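Local coordinates for protein LysR family transcriptional regulator (Vibrio vulnificus, PDB 5FHK) that probably binds specific DNA sequences as a LysR-type transcription factor regulating virulence genes, this chain being its regulatory domain, at residues A[7-12]-A[192-197]; A[68-73]-A[181-186]. All coordinates share one frame; numbering follows the deposited sequence.

Interaction 1. Residues A[7-12]-A[192-197]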
loop_
_atom_site.group_PDB
_atom_site.type_symbol
_atom_site.label_atom_id
_atom_site.label_comp_id
_atom_site.label_asym_id
_atom_site.label_seq_id
_atom_site.Cartn_x
_atom_site.Cartn_y
_atom_site.Cartn_z
ATOM N N GLY A 7 -26.101 3.584 -4.561
ATOM C CA GLY A 7 -25.993 2.612 -3.491
ATOM C C GLY A 7 -24.679 2.652 -2.750
ATOM O O GLY A 7 -24.344 1.701 -2.035
ATOM N N LYS A 8 -23.946 3.756 -2.876
ATOM C CA LYS A 8 -22.590 3.836 -2.358
ATOM C C LYS A 8 -22.205 5.293 -2.202
ATOM O O LYS A 8 -22.731 6.177 -2.894
ATOM C CB LYS A 8 -21.581 3.161 -3.300
ATOM C CG LYS A 8 -21.367 4.003 -4.539
ATOM C CD LYS A 8 -20.349 3.474 -5.509
ATOM C CE LYS A 8 -20.518 4.147 -6.877
ATOM N NZ LYS A 8 -21.891 3.939 -7.381
ATOM N N ILE A 9 -21.232 5.512 -1.325
ATOM C CA ILE A 9 -20.467 6.756 -1.249
ATOM C C ILE A 9 -19.109 6.519 -1.893
ATOM O O ILE A 9 -18.432 5.523 -1.597
ATOM C CB ILE A 9 -20.306 7.229 0.205
ATOM C CG1 ILE A 9 -21.672 7.397 0.873
ATOM C CG2 ILE A 9 -19.517 8.526 0.275
ATOM C CD1 ILE A 9 -21.575 7.578 2.380
ATOM N N LYS A 10 -18.715 7.431 -2.777
ATOM C CA LYS A 10 -17.511 7.314 -3.581
ATOM C C LYS A 10 -16.498 8.315 -3.027
ATOM O O LYS A 10 -16.703 9.528 -3.139
ATOM C CB LYS A 10 -17.853 7.593 -5.051
ATOM C CG LYS A 10 -16.881 7.023 -6.116
ATOM C CD LYS A 10 -17.351 7.413 -7.528
ATOM C CE LYS A 10 -16.268 7.191 -8.603
ATOM N NZ LYS A 10 -15.863 5.756 -8.722
ATOM N N ILE A 11 -15.409 7.836 -2.416
ATOM C CA ILE A 11 -14.460 8.763 -1.808
ATOM C C ILE A 11 -13.063 8.523 -2.355
ATOM O O ILE A 11 -12.701 7.413 -2.759
ATOM C CB ILE A 11 -14.449 8.707 -0.256
ATOM C CG1 ILE A 11 -14.141 7.312 0.284
ATOM C CG2 ILE A 11 -15.766 9.174 0.314
ATOM C CD1 ILE A 11 -14.543 7.155 1.807
ATOM N N SER A 12 -12.289 9.601 -2.417
ATOM C CA SER A 12 -10.874 9.549 -2.779
ATOM C C SER A 12 -10.033 9.970 -1.581
ATOM O O SER A 12 -10.400 10.913 -0.871
ATOM C CB SER A 12 -10.582 10.467 -3.964
ATOM O OG SER A 12 -9.233 10.362 -4.367
ATOM N N GLU A 192 -28.301 12.057 1.538
ATOM C CA GLU A 192 -28.289 11.797 2.979
ATOM C C GLU A 192 -27.110 10.915 3.390
ATOM O O GLU A 192 -26.455 11.176 4.406
ATOM C CB GLU A 192 -29.607 11.136 3.388
ATOM C CG GLU A 192 -29.743 10.726 4.873
ATOM C CD GLU A 192 -31.102 10.067 5.177
ATOM O OE1 GLU A 192 -31.166 8.811 5.259
ATOM O OE2 GLU A 192 -32.111 10.809 5.297
ATOM N N LYS A 193 -26.847 9.850 2.635
ATOM C CA LYS A 193 -25.742 8.960 2.981
ATOM C C LYS A 193 -24.414 9.711 2.964
ATOM O O LYS A 193 -23.585 9.544 3.864
ATOM C CB LYS A 193 -25.725 7.756 2.038
ATOM C CG LYS A 193 -26.856 6.796 2.316
ATOM C CD LYS A 193 -26.723 5.488 1.535
ATOM C CE LYS A 193 -26.914 5.708 0.037
ATOM N NZ LYS A 193 -28.278 5.233 -0.409
ATOM N N VAL A 194 -24.230 10.603 1.994
ATOM C CA VAL A 194 -23.014 11.405 1.949
ATOM C C VAL A 194 -22.992 12.406 3.093
ATOM O O VAL A 194 -21.962 12.621 3.743
ATOM C CB VAL A 194 -22.904 12.085 0.579
ATOM C CG1 VAL A 194 -21.798 13.149 0.583
ATOM C CG2 VAL A 194 -22.665 11.028 -0.464
ATOM N N ARG A 195 -24.135 13.015 3.371
ATOM C CA ARG A 195 -24.241 13.950 4.477
ATOM C C ARG A 195 -23.957 13.269 5.810
ATOM O O ARG A 195 -23.270 13.830 6.671
ATOM C CB ARG A 195 -25.640 14.567 4.439
ATOM C CG ARG A 195 -26.130 15.166 5.724
ATOM C CD ARG A 195 -27.622 15.553 5.614
ATOM N NE ARG A 195 -28.494 14.565 6.238
ATOM C CZ ARG A 195 -28.358 14.137 7.491
ATOM N NH1 ARG A 195 -27.378 14.595 8.266
ATOM N NH2 ARG A 195 -29.205 13.246 7.968
ATOM N N LEU A 196 -24.467 12.052 5.999
ATOM C CA LEU A 196 -24.201 11.364 7.253
ATOM C C LEU A 196 -22.714 11.094 7.399
ATOM O O LEU A 196 -22.152 11.208 8.499
ATOM C CB LEU A 196 -25.018 10.081 7.321
ATOM C CG LEU A 196 -26.415 10.404 7.860
ATOM C CD1 LEU A 196 -27.318 9.199 7.804
ATOM C CD2 LEU A 196 -26.329 10.919 9.301
ATOM N N PHE A 197 -22.049 10.799 6.286
ATOM C CA PHE A 197 -20.624 10.514 6.340
ATOM C C PHE A 197 -19.854 11.752 6.767
ATOM O O PHE A 197 -19.037 11.702 7.689
ATOM C CB PHE A 197 -20.144 10.006 4.979
ATOM C CG PHE A 197 -18.684 9.768 4.919
ATOM C CD1 PHE A 197 -18.119 8.699 5.580
ATOM C CD2 PHE A 197 -17.856 10.632 4.221
ATOM C CE1 PHE A 197 -16.747 8.498 5.526
ATOM C CE2 PHE A 197 -16.514 10.438 4.174
ATOM C CZ PHE A 197 -15.950 9.377 4.812
#
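Ile-9 and Ile-11, on alternate positions of the first strand, face Val-194 and Phe-197 of the C-terminal helix, an alpha-on-beta packing in the LysR substrate-binding domain, which has the periplasmic-binding-protein fold. No hydrogen bond joins the two segments; apolar contact carries the interface. Ile-9 reaches the helix with its longer branch: CG1 is anti to the carbonyl carbon (chi1 -57°), and its CD1 comes within 3.8 Å of Phe-197 CB. Further back, Ile-9 CG1 lies 4.0 Å from Val-194 CG2. Phe-197 has CG anti to the backbone N (chi1 176°), which carries its ring along the strand to Ile-11. There CZ of Phe-197 meets CD1 of Ile-11 at 4.0 Å, and CE2 approaches CG2. The ring continues into the core, where Phe-29 packs against it edge-to-face and Leu-26, Val-56 and Phe-58 also touch it. Lys-193 lies at the margin: its CB borders Ile-9, while NZ turns out of the contact to bond the carbonyl of Ser-6, the residue before Gly-7. Against the helix backbone, CD1 of Ile-9 presses to 3.2 Å of O of Lys-193, a tight carbon-oxygen approach to the same carbonyl that accepts the helical bond from Phe-197 N.

Interaction 2. Residues A[68-73]-A[181-186]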
loop_
_atom_site.group_PDB
_atom_site.type_symbol
_atom_site.label_atom_id
_atom_site.label_comp_id
_atom_site.label_asym_id
_atom_site.label_seq_id
_atom_site.Cartn_x
_atom_site.Cartn_y
_atom_site.Cartn_z
ATOM N N LEU A 68 -16.208 23.950 -3.861
ATOM C CA LEU A 68 -15.920 22.933 -2.860
ATOM C C LEU A 68 -15.750 23.575 -1.492
ATOM O O LEU A 68 -15.126 24.634 -1.367
ATOM C CB LEU A 68 -14.644 22.164 -3.220
ATOM C CG LEU A 68 -14.594 21.299 -4.488
ATOM C CD1 LEU A 68 -13.595 20.177 -4.322
ATOM C CD2 LEU A 68 -15.959 20.732 -4.851
ATOM N N ILE A 69 -16.299 22.940 -0.466
ATOM C CA ILE A 69 -15.966 23.273 0.912
ATOM C C ILE A 69 -14.771 22.432 1.342
ATOM O O ILE A 69 -14.739 21.216 1.125
ATOM C CB ILE A 69 -17.167 23.036 1.842
ATOM C CG1 ILE A 69 -18.398 23.717 1.271
ATOM C CG2 ILE A 69 -16.877 23.545 3.229
ATOM C CD1 ILE A 69 -19.503 22.766 1.038
ATOM N N ALA A 70 -13.796 23.077 1.973
ATOM C CA ALA A 70 -12.542 22.441 2.350
ATOM C C ALA A 70 -12.371 22.567 3.852
ATOM O O ALA A 70 -12.433 23.673 4.400
ATOM C CB ALA A 70 -11.362 23.076 1.612
ATOM N N ARG A 71 -12.168 21.430 4.515
ATOM C CA ARG A 71 -11.976 21.385 5.954
ATOM C C ARG A 71 -10.665 20.677 6.270
ATOM O O ARG A 71 -10.437 19.553 5.814
ATOM C CB ARG A 71 -13.146 20.669 6.631
ATOM C CG ARG A 71 -13.035 20.564 8.139
ATOM C CD ARG A 71 -14.391 20.160 8.761
ATOM N NE ARG A 71 -15.171 21.321 9.200
ATOM C CZ ARG A 71 -15.373 21.635 10.473
ATOM N NH1 ARG A 71 -14.874 20.872 11.441
ATOM N NH2 ARG A 71 -16.085 22.709 10.779
ATOM N N LYS A 72 -9.824 21.326 7.061
ATOM C CA LYS A 72 -8.569 20.729 7.504
ATOM C C LYS A 72 -8.867 19.698 8.585
ATOM O O LYS A 72 -9.430 20.041 9.630
ATOM C CB LYS A 72 -7.631 21.812 8.029
ATOM C CG LYS A 72 -6.312 21.273 8.579
ATOM C CD LYS A 72 -5.492 22.347 9.306
ATOM C CE LYS A 72 -4.299 21.714 10.028
ATOM N NZ LYS A 72 -3.626 22.598 11.040
ATOM N N ILE A 73 -8.531 18.436 8.332
ATOM C CA ILE A 73 -8.767 17.384 9.316
ATOM C C ILE A 73 -7.470 16.809 9.862
ATOM O O ILE A 73 -7.500 15.853 10.646
ATOM C CB ILE A 73 -9.671 16.266 8.762
ATOM C CG1 ILE A 73 -9.013 15.544 7.589
ATOM C CG2 ILE A 73 -11.045 16.811 8.386
ATOM C CD1 ILE A 73 -9.741 14.261 7.214
ATOM N N TYR A 181 -6.999 17.719 3.844
ATOM C CA TYR A 181 -8.284 18.380 3.809
ATOM C C TYR A 181 -9.354 17.368 3.474
ATOM O O TYR A 181 -9.080 16.302 2.910
ATOM C CB TYR A 181 -8.309 19.510 2.784
ATOM C CG TYR A 181 -7.442 20.681 3.150
ATOM C CD1 TYR A 181 -6.083 20.653 2.904
ATOM C CD2 TYR A 181 -7.986 21.820 3.740
ATOM C CE1 TYR A 181 -5.289 21.709 3.235
ATOM C CE2 TYR A 181 -7.187 22.895 4.077
ATOM C CZ TYR A 181 -5.842 22.832 3.819
ATOM O OH TYR A 181 -5.013 23.887 4.141
ATOM N N MET A 182 -10.580 17.708 3.857
ATOM C CA MET A 182 -11.765 17.011 3.391
ATOM C C MET A 182 -12.512 17.981 2.487
ATOM O O MET A 182 -12.856 19.092 2.915
ATOM C CB MET A 182 -12.640 16.533 4.553
ATOM C CG MET A 182 -13.991 15.990 4.121
ATOM S SD MET A 182 -14.983 15.387 5.506
ATOM C CE MET A 182 -15.060 16.863 6.511
ATOM N N LEU A 183 -12.737 17.570 1.241
ATOM C CA LEU A 183 -13.412 18.387 0.234
ATOM C C LEU A 183 -14.757 17.778 -0.126
ATOM O O LEU A 183 -14.889 16.553 -0.174
ATOM C CB LEU A 183 -12.574 18.497 -1.041
ATOM C CG LEU A 183 -11.066 18.737 -1.016
ATOM C CD1 LEU A 183 -10.610 19.070 -2.457
ATOM C CD2 LEU A 183 -10.739 19.894 -0.107
ATOM N N TYR A 184 -15.751 18.635 -0.382
ATOM C CA TYR A 184 -17.042 18.186 -0.893
ATOM C C TYR A 184 -17.802 19.349 -1.524
ATOM O O TYR A 184 -17.629 20.514 -1.142
ATOM C CB TYR A 184 -17.907 17.534 0.196
ATOM C CG TYR A 184 -18.145 18.385 1.423
ATOM C CD1 TYR A 184 -17.163 18.514 2.393
ATOM C CD2 TYR A 184 -19.355 19.026 1.635
ATOM C CE1 TYR A 184 -17.368 19.267 3.538
ATOM C CE2 TYR A 184 -19.568 19.791 2.790
ATOM C CZ TYR A 184 -18.553 19.902 3.729
ATOM O OH TYR A 184 -18.707 20.638 4.880
ATOM N N ASN A 185 -18.656 19.005 -2.489
ATOM C CA ASN A 185 -19.422 19.986 -3.240
ATOM C C ASN A 185 -20.404 20.715 -2.334
ATOM O O ASN A 185 -20.942 20.140 -1.392
ATOM C CB ASN A 185 -20.175 19.289 -4.371
ATOM C CG ASN A 185 -20.810 20.269 -5.349
ATOM O OD1 ASN A 185 -21.799 20.938 -5.028
ATOM N ND2 ASN A 185 -20.240 20.361 -6.554
ATOM N N HIS A 186 -20.630 21.994 -2.614
ATOM C CA HIS A 186 -21.761 22.674 -1.999
ATOM C C HIS A 186 -22.937 22.754 -2.976
ATOM O O HIS A 186 -23.131 23.761 -3.657
ATOM C CB HIS A 186 -21.391 24.073 -1.521
ATOM C CG HIS A 186 -22.530 24.786 -0.864
ATOM N ND1 HIS A 186 -23.576 25.332 -1.579
ATOM C CD2 HIS A 186 -22.814 25.002 0.442
ATOM C CE1 HIS A 186 -24.444 25.873 -0.743
ATOM N NE2 HIS A 186 -24.005 25.688 0.489
HETATM O O HOH W 1 -16.773 21.708 7.386
#
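Ile-69 lies over one face of the Tyr-184 ring in a CH-pi contact, its CB 4.1 Å from the ring centroid and 19° off the normal. Tyr-184 has CG between its backbone N and carbonyl carbon (chi1 55°), which turns the ring back over its cross-strand partner Ile-69. CD1 of Ile-69 extends past the ring, 3.5 Å from CE2 of Tyr-184, and lies at the edge of the poorly ordered His-186 imidazole. Arg-71 and Met-182 run side by side on this same face, pointing the same way, with CD of Arg-71 4.0 Å from CE of Met-182. The guanidinium then bends off, with an unusually short, hence doubtful, bond from NE to a water that is itself only weakly linked to Tyr-184 OH.

These pairs belong to an antiparallel pairing in the sheet of one lobe of the two-lobed, periplasmic-binding-protein-like LysR substrate-binding domain, strand 178-185 lying between strands 56-60 and 68-82. Two hydrogen-bonded pairs, Ile-69 with Tyr-184 and Arg-71 with Met-182, set the register through four backbone bonds. The shortest runs 2.7 Å from Met-182 N to Arg-71 O. The longest, Tyr-184 N to Ile-69 O, measures 3.2 Å. Helix 192-204 covers the Met-182 and Tyr-184 face through Ile-198, Val-201 and Ile-202.

On the other face, Ala-70 CB sits 3.7 Å from CD2 of Leu-183 and also borders CD2 of the Tyr-181 ring, whose CE2 reaches CB of Lys-72. At the end of the pairing, Leu-68 reaches across to Leu-183, their CD1 atoms 3.7 Å apart.

Interaction 1 is a buried core contact, whereas interaction 2 lies largely at the surface, with Met-182 and Leu-183 its buried members. Their centres are 14 Å apart and they do not touch, yet both reach the same sheet, and helix 192-204, a partner in interaction 1, also packs on one face of interaction 2. The helix covers strand 9-14 at 7-12/192-197 and, from Ile-198 onward, meets Tyr-184 and then Met-182; strand 56-60, through Val-56 and Phe-58, touches side chains of both contacts. The chemistry follows position: helix against sheet relies on aliphatic and aromatic packing, while strand against strand adds backbone hydrogen bonding, with Arg-71 and, on the opposite face, Lys-72 at its exposed margin.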